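Geranyl diphosphate synthase small subunit (Antirrhinum majus, PDB 3QKC) is the small subunit of geranyl diphosphate synthase, which probably partners a catalytic large subunit in making geranyl diphosphate from isopentenyl and dimethylallyl diphosphates. Local coordinates at residues C57-G62 with E247-I252; I142-V147 with A188-I193; R206-Y211 with K239-F244. All coordinates share one frame; numbering follows the deposited sequence.

All three contacts join helices of one all-helical chain. Interaction 2 lies deepest, its centre about 10 Å from that of the chain, and every touching residue is buried; interactions 1 and 3, their centres about 18 and 16 Å from it, mix buried with partly exposed residues. No hydrogen bond crosses interactions 1 or 2, which rest on packing of aliphatic groups and a cysteine sulfur, each with a glutamate whose main polar partner lies outside the two segments; a salt bridge crosses interaction 3. Helix 199-219 ties them together: R206 bonds E143 of interaction 2 through NH1 to OE2 (2.6 Å), and F208 meets I252 of interaction 1, whose I249 also packs on L241 and F244.

Interaction 1: residues C57-G62 with E247-I252; sequences CELVGG and EKIELI
L59 makes the largest share of the contact, spreading its two methyl branches over different residues of the helix that begins at K248. Its CG stands anti to the backbone N (chi1 178°), and the fork beyond sends CD1 to I249 CG1 at 3.8 Å and CD2 to I252 CD1 at 4.1 Å. The leucine crosses I252 at about a right angle, and the CD1 tip of I252 also lies against L59 CB. K248 packs beside it: its CB rests 4.1 Å from L59 CA, and a bend at chi2 (-78°) turns the chain so that CD and CE pass at a slant across E58, while the bend at chi4 sets the direction of NZ. There E58 OE2 approaches K248 CE at 3.4 Å, yet OE2 and NZ remain 4.6 Å apart, so the opposite charges are near without forming a contact pair. The E58 carboxylate is instead gripped by Y9, whose hydroxyl bonds OE2, and by R64, which makes a salt bridge with OE1.

Just beyond L59 the helix ends in a Schellman motif, with G61 as its C-prime residue at positive phi and G62 N bonded to C57 O at 2.8 Å. The contact thus joins the C-terminal end of helix 48-59 to the start of helix 248-255; Y9 of helix 5-24 touches K248, while L205 and F208 of helix 199-219 pack on L59 and I252 respectively.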
ATOM      1  N   CYS A  57     -13.819  18.169   3.087  1.00 42.77           N
ATOM      2  CA  CYS A  57     -12.896  19.180   2.579  1.00 44.50           C
ATOM      3  C   CYS A  57     -13.596  20.496   2.260  1.00 46.68           C
ATOM      4  O   CYS A  57     -13.096  21.566   2.602  1.00 48.33           O
ATOM      5  CB  CYS A  57     -12.157  18.658   1.343  1.00 43.67           C
ATOM      6  SG  CYS A  57     -10.884  19.774   0.737  1.00 48.20           S
ATOM      7  N   GLU A  58     -14.751  20.405   1.612  1.00 46.96           N
ATOM      8  CA  GLU A  58     -15.559  21.578   1.278  1.00 48.84           C
ATOM      9  C   GLU A  58     -16.150  22.242   2.526  1.00 49.69           C
ATOM     10  O   GLU A  58     -16.084  23.476   2.678  1.00 51.20           O
ATOM     11  CB  GLU A  58     -16.646  21.218   0.261  1.00 48.86           C
ATOM     12  CG  GLU A  58     -16.091  20.948  -1.131  1.00 50.82           C
ATOM     13  CD  GLU A  58     -17.168  20.607  -2.159  1.00 48.86           C
ATOM     14  OE1 GLU A  58     -16.884  20.723  -3.370  1.00 51.43           O
ATOM     15  OE2 GLU A  58     -18.290  20.217  -1.770  1.00 50.65           O
ATOM     16  N   LEU A  59     -16.705  21.420   3.416  1.00 48.67           N
ATOM     17  CA  LEU A  59     -17.151  21.866   4.740  1.00 49.68           C
ATOM     18  C   LEU A  59     -16.202  22.874   5.410  1.00 51.63           C
ATOM     19  O   LEU A  59     -16.658  23.821   6.032  1.00 53.32           O
ATOM     20  CB  LEU A  59     -17.367  20.667   5.672  1.00 47.97           C
ATOM     21  CG  LEU A  59     -17.799  20.945   7.120  1.00 48.44           C
ATOM     22  CD1 LEU A  59     -19.106  21.720   7.174  1.00 50.28           C
ATOM     23  CD2 LEU A  59     -17.915  19.656   7.913  1.00 47.95           C
ATOM     24  N   VAL A  60     -14.895  22.663   5.288  1.00 51.88           N
ATOM     25  CA  VAL A  60     -13.918  23.521   5.978  1.00 53.94           C
ATOM     26  C   VAL A  60     -13.249  24.568   5.083  1.00 55.93           C
ATOM     27  O   VAL A  60     -12.315  25.250   5.508  1.00 57.72           O
ATOM     28  CB  VAL A  60     -12.838  22.692   6.749  1.00 53.00           C
ATOM     29  CG1 VAL A  60     -13.489  21.846   7.844  1.00 49.86           C
ATOM     30  CG2 VAL A  60     -12.037  21.828   5.802  1.00 48.97           C
ATOM     31  N   GLY A  61     -13.721  24.684   3.845  1.00 56.19           N
ATOM     32  CA  GLY A  61     -13.242  25.713   2.928  1.00 57.80           C
ATOM     33  C   GLY A  61     -12.277  25.297   1.826  1.00 57.52           C
ATOM     34  O   GLY A  61     -11.716  26.160   1.154  1.00 59.18           O
ATOM     35  N   GLY A  62     -12.071  23.995   1.629  1.00 55.49           N
ATOM     36  CA  GLY A  62     -11.254  23.531   0.506  1.00 55.25           C
ATOM     37  C   GLY A  62     -12.010  23.564  -0.818  1.00 55.93           C
ATOM     38  O   GLY A  62     -13.246  23.620  -0.836  1.00 55.27           O
ATOM     39  N   GLU A 247     -24.057  25.233   5.653  1.00 72.25           N
ATOM     40  CA  GLU A 247     -24.974  24.653   4.658  1.00 71.68           C
ATOM     41  C   GLU A 247     -24.461  23.371   3.987  1.00 69.09           C
ATOM     42  O   GLU A 247     -25.262  22.540   3.552  1.00 68.66           O
ATOM     43  CB  GLU A 247     -25.363  25.696   3.607  1.00 73.69           C
ATOM     44  CG  GLU A 247     -26.757  25.534   3.029  1.00 75.62           C
ATOM     45  CD  GLU A 247     -27.025  26.527   1.920  1.00 75.86           C
ATOM     46  OE1 GLU A 247     -27.217  26.079   0.770  1.00 76.71           O
ATOM     47  OE2 GLU A 247     -27.026  27.753   2.195  1.00 78.93           O
ATOM     48  N   LYS A 248     -23.139  23.209   3.894  1.00 67.42           N
ATOM     49  CA  LYS A 248     -22.564  21.906   3.548  1.00 64.72           C
ATOM     50  C   LYS A 248     -22.923  20.929   4.659  1.00 62.89           C
ATOM     51  O   LYS A 248     -23.072  19.731   4.422  1.00 61.29           O
ATOM     52  CB  LYS A 248     -21.044  21.979   3.371  1.00 64.54           C
ATOM     53  CG  LYS A 248     -20.590  22.693   2.100  1.00 66.74           C
ATOM     54  CD  LYS A 248     -20.711  21.807   0.863  1.00 64.17           C
ATOM     55  CE  LYS A 248     -20.286  22.543  -0.392  1.00 66.57           C
ATOM     56  NZ  LYS A 248     -21.274  23.591  -0.783  1.00 66.95           N
ATOM     57  N   ILE A 249     -23.088  21.468   5.870  1.00 63.10           N
ATOM     58  CA  ILE A 249     -23.573  20.701   7.016  1.00 62.04           C
ATOM     59  C   ILE A 249     -24.898  19.998   6.712  1.00 61.23           C
ATOM     60  O   ILE A 249     -25.061  18.820   7.041  1.00 60.25           O
ATOM     61  CB  ILE A 249     -23.660  21.578   8.306  1.00 63.49           C
ATOM     62  CG1 ILE A 249     -22.355  21.447   9.103  1.00 63.42           C
ATOM     63  CG2 ILE A 249     -24.874  21.207   9.164  1.00 64.55           C
ATOM     64  CD1 ILE A 249     -22.495  21.564  10.623  1.00 64.40           C
ATOM     65  N   GLU A 250     -25.823  20.715   6.074  1.00 61.82           N
ATOM     66  CA  GLU A 250     -27.142  20.165   5.739  1.00 61.83           C
ATOM     67  C   GLU A 250     -27.088  19.044   4.710  1.00 59.29           C
ATOM     68  O   GLU A 250     -27.819  18.065   4.827  1.00 58.85           O
ATOM     69  CB  GLU A 250     -28.099  21.270   5.275  1.00 64.24           C
ATOM     70  CG  GLU A 250     -29.087  21.718   6.344  1.00 68.74           C
ATOM     71  CD  GLU A 250     -28.422  22.070   7.671  1.00 66.44           C
ATOM     72  OE1 GLU A 250     -27.464  22.879   7.678  1.00 69.33           O
ATOM     73  OE2 GLU A 250     -28.864  21.532   8.711  1.00 69.53           O
ATOM     74  N   LEU A 251     -26.227  19.201   3.708  1.00 57.81           N
ATOM     75  CA  LEU A 251     -26.056  18.204   2.658  1.00 55.79           C
ATOM     76  C   LEU A 251     -25.379  16.937   3.200  1.00 53.75           C
ATOM     77  O   LEU A 251     -25.801  15.815   2.883  1.00 52.95           O
ATOM     78  CB  LEU A 251     -25.273  18.789   1.475  1.00 55.75           C
ATOM     79  CG  LEU A 251     -25.864  19.990   0.711  1.00 57.98           C
ATOM     80  CD1 LEU A 251     -24.848  20.551  -0.279  1.00 57.39           C
ATOM     81  CD2 LEU A 251     -27.148  19.643  -0.013  1.00 58.08           C
ATOM     82  N   ILE A 252     -24.354  17.119   4.032  1.00 52.82           N
ATOM     83  CA  ILE A 252     -23.695  15.994   4.711  1.00 51.50           C
ATOM     84  C   ILE A 252     -24.679  15.240   5.627  1.00 51.71           C
ATOM     85  O   ILE A 252     -24.764  14.010   5.567  1.00 50.44           O
ATOM     86  CB  ILE A 252     -22.408  16.439   5.475  1.00 51.40           C
ATOM     87  CG1 ILE A 252     -21.336  16.923   4.490  1.00 50.17           C
ATOM     88  CG2 ILE A 252     -21.845  15.284   6.311  1.00 49.79           C
ATOM     89  CD1 ILE A 252     -20.269  17.827   5.113  1.00 51.42           C
TER

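Interaction 2: residues I142-V147 with A188-I193; sequences IELTRV and AACGAI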
ATOM      1  N   ILE A 142      -0.586   9.167   5.769  1.00 37.92           N
ATOM      2  CA  ILE A 142      -0.645   8.509   7.064  1.00 39.06           C
ATOM      3  C   ILE A 142      -2.054   8.003   7.346  1.00 38.31           C
ATOM      4  O   ILE A 142      -2.222   6.838   7.749  1.00 37.79           O
ATOM      5  CB  ILE A 142      -0.161   9.431   8.193  1.00 40.87           C
ATOM      6  CG1 ILE A 142       1.346   9.635   8.075  1.00 43.08           C
ATOM      7  CG2 ILE A 142      -0.494   8.825   9.534  1.00 42.55           C
ATOM      8  CD1 ILE A 142       1.835  10.987   8.588  1.00 43.64           C
ATOM      9  N   GLU A 143      -3.053   8.854   7.087  1.00 38.36           N
ATOM     10  CA  GLU A 143      -4.460   8.482   7.283  1.00 38.59           C
ATOM     11  C   GLU A 143      -4.886   7.286   6.442  1.00 37.98           C
ATOM     12  O   GLU A 143      -5.565   6.391   6.936  1.00 37.89           O
ATOM     13  CB  GLU A 143      -5.400   9.650   6.962  1.00 38.64           C
ATOM     14  CG  GLU A 143      -5.526  10.678   8.062  1.00 43.23           C
ATOM     15  CD  GLU A 143      -5.979  10.089   9.377  1.00 40.23           C
ATOM     16  OE1 GLU A 143      -7.000   9.383   9.425  1.00 43.05           O
ATOM     17  OE2 GLU A 143      -5.315  10.358  10.381  1.00 44.85           O
ATOM     18  N   LEU A 144      -4.528   7.310   5.161  1.00 37.77           N
ATOM     19  CA  LEU A 144      -4.877   6.238   4.237  1.00 37.53           C
ATOM     20  C   LEU A 144      -4.142   4.930   4.544  1.00 36.65           C
ATOM     21  O   LEU A 144      -4.707   3.874   4.371  1.00 35.68           O
ATOM     22  CB  LEU A 144      -4.620   6.668   2.783  1.00 38.58           C
ATOM     23  CG  LEU A 144      -5.545   7.775   2.283  1.00 41.81           C
ATOM     24  CD1 LEU A 144      -4.773   8.861   1.506  1.00 39.62           C
ATOM     25  CD2 LEU A 144      -6.681   7.201   1.465  1.00 38.35           C
ATOM     26  N   THR A 145      -2.884   5.005   4.977  1.00 37.58           N
ATOM     27  CA  THR A 145      -2.146   3.800   5.366  1.00 38.40           C
ATOM     28  C   THR A 145      -2.766   3.163   6.608  1.00 39.85           C
ATOM     29  O   THR A 145      -2.737   1.934   6.779  1.00 40.01           O
ATOM     30  CB  THR A 145      -0.652   4.074   5.632  1.00 39.23           C
ATOM     31  OG1 THR A 145      -0.516   5.030   6.689  1.00 41.83           O
ATOM     32  CG2 THR A 145       0.065   4.567   4.371  1.00 40.79           C
ATOM     33  N   ARG A 146      -3.346   4.011   7.451  1.00 41.37           N
ATOM     34  CA  ARG A 146      -3.964   3.593   8.703  1.00 43.74           C
ATOM     35  C   ARG A 146      -5.262   2.820   8.435  1.00 42.58           C
ATOM     36  O   ARG A 146      -5.592   1.876   9.146  1.00 43.00           O
ATOM     37  CB  ARG A 146      -4.238   4.830   9.570  1.00 46.61           C
ATOM     38  CG  ARG A 146      -4.581   4.539  11.024  1.00 53.95           C
ATOM     39  CD  ARG A 146      -4.837   5.817  11.865  1.00 49.18           C
ATOM     40  NE  ARG A 146      -6.096   6.521  11.561  1.00 54.77           N
ATOM     41  CZ  ARG A 146      -7.322   6.081  11.867  1.00 49.02           C
ATOM     42  NH1 ARG A 146      -7.485   4.900  12.460  1.00 55.02           N
ATOM     43  NH2 ARG A 146      -8.397   6.812  11.559  1.00 54.57           N
ATOM     44  N   VAL A 147      -5.985   3.215   7.395  1.00 41.32           N
ATOM     45  CA  VAL A 147      -7.267   2.594   7.082  1.00 40.44           C
ATOM     46  C   VAL A 147      -7.123   1.187   6.486  1.00 39.03           C
ATOM     47  O   VAL A 147      -7.939   0.299   6.735  1.00 38.56           O
ATOM     48  CB  VAL A 147      -8.138   3.498   6.168  1.00 40.29           C
ATOM     49  CG1 VAL A 147      -7.639   3.492   4.728  1.00 42.57           C
ATOM     50  CG2 VAL A 147      -9.582   3.053   6.225  1.00 43.16           C
ATOM     51  N   ALA A 188     -13.026  11.331   6.030  1.00 35.52           N
ATOM     52  CA  ALA A 188     -13.375  12.602   6.651  1.00 36.04           C
ATOM     53  C   ALA A 188     -12.115  13.322   7.113  1.00 37.49           C
ATOM     54  O   ALA A 188     -11.964  14.523   6.883  1.00 38.71           O
ATOM     55  CB  ALA A 188     -14.310  12.373   7.799  1.00 36.00           C
ATOM     56  N   ALA A 189     -11.196  12.585   7.733  1.00 37.59           N
ATOM     57  CA  ALA A 189      -9.963  13.186   8.247  1.00 38.66           C
ATOM     58  C   ALA A 189      -9.076  13.734   7.125  1.00 38.70           C
ATOM     59  O   ALA A 189      -8.491  14.813   7.282  1.00 40.16           O
ATOM     60  CB  ALA A 189      -9.200  12.205   9.123  1.00 38.57           C
ATOM     61  N   CYS A 190      -8.982  13.005   6.011  1.00 37.00           N
ATOM     62  CA  CYS A 190      -8.257  13.479   4.813  1.00 37.18           C
ATOM     63  C   CYS A 190      -8.877  14.750   4.253  1.00 37.80           C
ATOM     64  O   CYS A 190      -8.183  15.719   3.977  1.00 38.46           O
ATOM     65  CB  CYS A 190      -8.256  12.422   3.714  1.00 36.33           C
ATOM     66  SG  CYS A 190      -7.075  11.096   3.937  1.00 36.99           S
ATOM     67  N   GLY A 191     -10.191  14.733   4.068  1.00 37.72           N
ATOM     68  CA  GLY A 191     -10.915  15.932   3.667  1.00 38.43           C
ATOM     69  C   GLY A 191     -10.503  17.134   4.497  1.00 39.64           C
ATOM     70  O   GLY A 191     -10.105  18.175   3.959  1.00 40.45           O
ATOM     71  N   ALA A 192     -10.565  16.968   5.814  1.00 39.65           N
ATOM     72  CA  ALA A 192     -10.274  18.045   6.743  1.00 40.88           C
ATOM     73  C   ALA A 192      -8.810  18.482   6.665  1.00 41.49           C
ATOM     74  O   ALA A 192      -8.517  19.677   6.640  1.00 43.06           O
ATOM     75  CB  ALA A 192     -10.672  17.632   8.175  1.00 40.97           C
ATOM     76  N   ILE A 193      -7.894  17.512   6.594  1.00 40.07           N
ATOM     77  CA  ILE A 193      -6.468  17.802   6.521  1.00 40.29           C
ATOM     78  C   ILE A 193      -6.184  18.600   5.263  1.00 40.74           C
ATOM     79  O   ILE A 193      -5.508  19.638   5.312  1.00 41.69           O
ATOM     80  CB  ILE A 193      -5.588  16.521   6.547  1.00 39.06           C
ATOM     81  CG1 ILE A 193      -5.527  15.934   7.967  1.00 35.91           C
ATOM     82  CG2 ILE A 193      -4.163  16.828   6.063  1.00 36.31           C
ATOM     83  CD1 ILE A 193      -5.168  14.432   8.002  1.00 37.86           C
TER
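E143 and C190 meet at the middle of this contact, where C190 SG lies 3.7 Å from E143 CB and also packs against L144, 4.0 Å from its CG. The sulfur thus rests against two consecutive residues of helix 134-148. The glutamate turns its aliphatic part to the other helix: CG meets I193 CD1 at 3.8 Å, the two side chains running at a slant to each other, and OE1 lies 3.6 Å from the methyl of A189. A bend at chi2 (-57°) folds the chain of E143 and brings its carboxylate over that methyl. No hydrogen bond crosses between the two segments.

The buried carboxylate finds its charge partner in the next shell. R206 of helix 199-219 forms a salt bridge with E143 OE2 through NH1, while R146, one turn along from E143, offers NH2 to OE1 in a long pair of 3.6 Å, with the oxygen in the guanidinium plane. These two arginines would probably stabilise the ionised form of E143. R206 also packs on A189 and R146, so it covers the same patch that the glutamate leans on. On the other side, A70 of helix 68-85 touches C190, and A73 and V74 of that helix touch L144, together with L120 and M123 of helix 105-126.

The axes of the two segments lie at 177° and come within 9.9 Å of each other, an almost exactly antiparallel pairing of the two segments within the all-alpha bundle characteristic of the isoprenyl diphosphate synthase fold.

Interaction 3: residues R206-Y211 with K239-F244; sequences RRFGLY and KELESF
The F208 ring presents one face to L241, whose CD2 makes a CH-pi contact 4.1 Å from the ring centroid, while L241 CG comes to 3.5 Å from F208 CE1. With F208 CG anti to the backbone N (chi1 178°), the ring is carried across to the second segment. The Y211 ring has the carbonyl oxygen of R207 over one face and E240 CG at its edge, 3.9 Å from CE1. The third flat group, the R207 guanidinium, meets E240 near its own plane: NE bonds OE2 at 2.7 Å, the N-H...O angle 149°, and NH2 makes a weak bond to OE1. The guanidinium and carboxylate planes stand 74° apart, and NE meets OE2 from above the carboxylate plane. E240 CB also rests 4.1 Å from F208 CB. An alanine in place of E240 would probably leave R207 without this carboxylate mate and open a gap beside Y211 and F208.

K204 adds a long, weak ion pair to E240 OE1. The contact fastens helix 199-219 to the C-terminal part of helix 227-241, with A237 of the latter touching F208 and Y211; helix 248-255 packs alongside, with R253 against L241.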
ATOM      1  N   ARG A 206     -12.950  13.130  12.045  1.00 45.26           N
ATOM      2  CA  ARG A 206     -12.517  11.741  12.095  1.00 44.37           C
ATOM      3  C   ARG A 206     -13.527  10.911  12.878  1.00 43.54           C
ATOM      4  O   ARG A 206     -13.961   9.853  12.414  1.00 41.81           O
ATOM      5  CB  ARG A 206     -11.116  11.592  12.700  1.00 46.14           C
ATOM      6  CG  ARG A 206     -10.481  10.228  12.390  1.00 47.45           C
ATOM      7  CD  ARG A 206      -9.215   9.998  13.193  1.00 46.02           C
ATOM      8  NE  ARG A 206      -8.011  10.486  12.517  1.00 48.02           N
ATOM      9  CZ  ARG A 206      -7.395  11.632  12.811  1.00 46.99           C
ATOM     10  NH1 ARG A 206      -6.297  11.989  12.157  1.00 49.05           N
ATOM     11  NH2 ARG A 206      -7.867  12.425  13.764  1.00 50.71           N
ATOM     12  N   ARG A 207     -13.905  11.407  14.057  1.00 44.91           N
ATOM     13  CA  ARG A 207     -14.915  10.748  14.879  1.00 45.59           C
ATOM     14  C   ARG A 207     -16.241  10.710  14.130  1.00 44.51           C
ATOM     15  O   ARG A 207     -16.910   9.676  14.106  1.00 44.20           O
ATOM     16  CB  ARG A 207     -15.065  11.424  16.248  1.00 48.12           C
ATOM     17  CG  ARG A 207     -13.850  11.237  17.153  1.00 51.42           C
ATOM     18  CD  ARG A 207     -14.165  11.494  18.636  1.00 51.46           C
ATOM     19  NE  ARG A 207     -14.536  12.888  18.922  1.00 55.10           N
ATOM     20  CZ  ARG A 207     -13.683  13.915  18.951  1.00 53.48           C
ATOM     21  NH1 ARG A 207     -12.393  13.743  18.685  1.00 55.15           N
ATOM     22  NH2 ARG A 207     -14.126  15.130  19.224  1.00 57.16           N
ATOM     23  N   PHE A 208     -16.596  11.821  13.482  1.00 43.86           N
ATOM     24  CA  PHE A 208     -17.789  11.831  12.641  1.00 43.30           C
ATOM     25  C   PHE A 208     -17.799  10.665  11.661  1.00 41.47           C
ATOM     26  O   PHE A 208     -18.765   9.910  11.615  1.00 41.53           O
ATOM     27  CB  PHE A 208     -17.964  13.136  11.861  1.00 43.57           C
ATOM     28  CG  PHE A 208     -19.176  13.120  10.968  1.00 44.98           C
ATOM     29  CD1 PHE A 208     -20.445  13.383  11.491  1.00 44.46           C
ATOM     30  CD2 PHE A 208     -19.065  12.778   9.615  1.00 41.97           C
ATOM     31  CE1 PHE A 208     -21.586  13.337  10.671  1.00 46.05           C
ATOM     32  CE2 PHE A 208     -20.197  12.731   8.794  1.00 43.59           C
ATOM     33  CZ  PHE A 208     -21.459  13.014   9.323  1.00 43.07           C
ATOM     34  N   GLY A 209     -16.726  10.541  10.878  1.00 40.06           N
ATOM     35  CA  GLY A 209     -16.615   9.498   9.865  1.00 38.57           C
ATOM     36  C   GLY A 209     -16.764   8.121  10.456  1.00 38.39           C
ATOM     37  O   GLY A 209     -17.498   7.293   9.933  1.00 38.01           O
ATOM     38  N   LEU A 210     -16.083   7.884  11.576  1.00 39.31           N
ATOM     39  CA  LEU A 210     -16.194   6.606  12.278  1.00 39.54           C
ATOM     40  C   LEU A 210     -17.635   6.225  12.580  1.00 40.40           C
ATOM     41  O   LEU A 210     -18.025   5.071  12.359  1.00 40.20           O
ATOM     42  CB  LEU A 210     -15.368   6.593  13.561  1.00 40.82           C
ATOM     43  CG  LEU A 210     -15.083   5.242  14.238  1.00 41.81           C
ATOM     44  CD1 LEU A 210     -14.302   4.285  13.335  1.00 39.95           C
ATOM     45  CD2 LEU A 210     -14.320   5.460  15.552  1.00 42.73           C
ATOM     46  N   TYR A 211     -18.417   7.181  13.083  1.00 41.30           N
ATOM     47  CA  TYR A 211     -19.787   6.903  13.494  1.00 42.54           C
ATOM     48  C   TYR A 211     -20.676   6.568  12.292  1.00 41.05           C
ATOM     49  O   TYR A 211     -21.338   5.539  12.288  1.00 41.01           O
ATOM     50  CB  TYR A 211     -20.387   8.053  14.327  1.00 44.89           C
ATOM     51  CG  TYR A 211     -19.591   8.450  15.560  1.00 45.77           C
ATOM     52  CD1 TYR A 211     -19.446   9.794  15.905  1.00 46.91           C
ATOM     53  CD2 TYR A 211     -18.984   7.489  16.379  1.00 46.63           C
ATOM     54  CE1 TYR A 211     -18.716  10.182  17.038  1.00 47.88           C
ATOM     55  CE2 TYR A 211     -18.242   7.858  17.504  1.00 47.57           C
ATOM     56  CZ  TYR A 211     -18.122   9.207  17.830  1.00 48.74           C
ATOM     57  OH  TYR A 211     -17.413   9.594  18.935  1.00 49.87           O
ATOM     58  N   LYS A 239     -23.430  15.317  17.050  1.00 64.11           N
ATOM     59  CA  LYS A 239     -22.652  16.065  18.054  1.00 66.40           C
ATOM     60  C   LYS A 239     -21.411  16.688  17.435  1.00 65.73           C
ATOM     61  O   LYS A 239     -21.164  17.889  17.603  1.00 66.71           O
ATOM     62  CB  LYS A 239     -22.190  15.176  19.224  1.00 67.66           C
ATOM     63  CG  LYS A 239     -23.151  14.094  19.681  1.00 69.95           C
ATOM     64  CD  LYS A 239     -24.187  14.593  20.676  1.00 70.85           C
ATOM     65  CE  LYS A 239     -24.751  13.429  21.500  1.00 73.65           C
ATOM     66  NZ  LYS A 239     -23.710  12.778  22.368  1.00 72.50           N
ATOM     67  N   GLU A 240     -20.637  15.858  16.730  1.00 63.98           N
ATOM     68  CA  GLU A 240     -19.396  16.288  16.096  1.00 63.43           C
ATOM     69  C   GLU A 240     -19.635  17.410  15.085  1.00 63.57           C
ATOM     70  O   GLU A 240     -18.860  18.362  15.008  1.00 63.93           O
ATOM     71  CB  GLU A 240     -18.670  15.100  15.443  1.00 61.70           C
ATOM     72  CG  GLU A 240     -18.280  13.959  16.409  1.00 62.96           C
ATOM     73  CD  GLU A 240     -17.337  14.391  17.537  1.00 63.51           C
ATOM     74  OE1 GLU A 240     -16.764  15.497  17.470  1.00 65.05           O
ATOM     75  OE2 GLU A 240     -17.154  13.608  18.493  1.00 65.27           O
ATOM     76  N   LEU A 241     -20.733  17.312  14.343  1.00 63.65           N
ATOM     77  CA  LEU A 241     -21.068  18.309  13.333  1.00 64.22           C
ATOM     78  C   LEU A 241     -21.320  19.715  13.879  1.00 66.80           C
ATOM     79  O   LEU A 241     -21.030  20.702  13.204  1.00 66.79           O
ATOM     80  CB  LEU A 241     -22.263  17.846  12.501  1.00 63.54           C
ATOM     81  CG  LEU A 241     -21.911  16.765  11.483  1.00 61.80           C
ATOM     82  CD1 LEU A 241     -23.060  16.563  10.516  1.00 61.23           C
ATOM     83  CD2 LEU A 241     -20.621  17.113  10.723  1.00 60.58           C
ATOM     84  N   GLU A 242     -21.841  19.794  15.101  1.00 69.25           N
ATOM     85  CA  GLU A 242     -22.202  21.070  15.730  1.00 72.56           C
ATOM     86  C   GLU A 242     -21.073  22.112  15.745  1.00 73.78           C
ATOM     87  O   GLU A 242     -21.335  23.319  15.738  1.00 75.65           O
ATOM     88  CB  GLU A 242     -22.721  20.845  17.155  1.00 74.59           C
ATOM     89  CG  GLU A 242     -23.932  19.924  17.240  1.00 76.04           C
ATOM     90  CD  GLU A 242     -24.788  20.179  18.467  1.00 76.89           C
ATOM     91  OE1 GLU A 242     -26.019  20.023  18.359  1.00 78.97           O
ATOM     92  OE2 GLU A 242     -24.244  20.542  19.533  1.00 80.10           O
ATOM     93  N   SER A 243     -19.828  21.646  15.758  1.00 72.88           N
ATOM     94  CA  SER A 243     -18.671  22.538  15.802  1.00 74.08           C
ATOM     95  C   SER A 243     -18.381  23.217  14.457  1.00 73.32           C
ATOM     96  O   SER A 243     -17.557  24.131  14.381  1.00 74.61           O
ATOM     97  CB  SER A 243     -17.438  21.778  16.296  1.00 73.75           C
ATOM     98  OG  SER A 243     -17.655  21.266  17.604  1.00 77.79           O
ATOM     99  N   PHE A 244     -19.061  22.766  13.406  1.00 71.36           N
ATOM    100  CA  PHE A 244     -18.884  23.310  12.063  1.00 70.44           C
ATOM    101  C   PHE A 244     -20.169  23.997  11.623  1.00 71.21           C
ATOM    102  O   PHE A 244     -21.128  24.057  12.392  1.00 71.94           O
ATOM    103  CB  PHE A 244     -18.505  22.190  11.085  1.00 67.92           C
ATOM    104  CG  PHE A 244     -17.333  21.363  11.537  1.00 66.36           C
ATOM    105  CD1 PHE A 244     -16.040  21.704  11.161  1.00 66.93           C
ATOM    106  CD2 PHE A 244     -17.522  20.252  12.356  1.00 66.52           C
ATOM    107  CE1 PHE A 244     -14.954  20.953  11.587  1.00 65.60           C
ATOM    108  CE2 PHE A 244     -16.444  19.494  12.787  1.00 65.23           C
ATOM    109  CZ  PHE A 244     -15.155  19.843  12.406  1.00 65.73           C
TER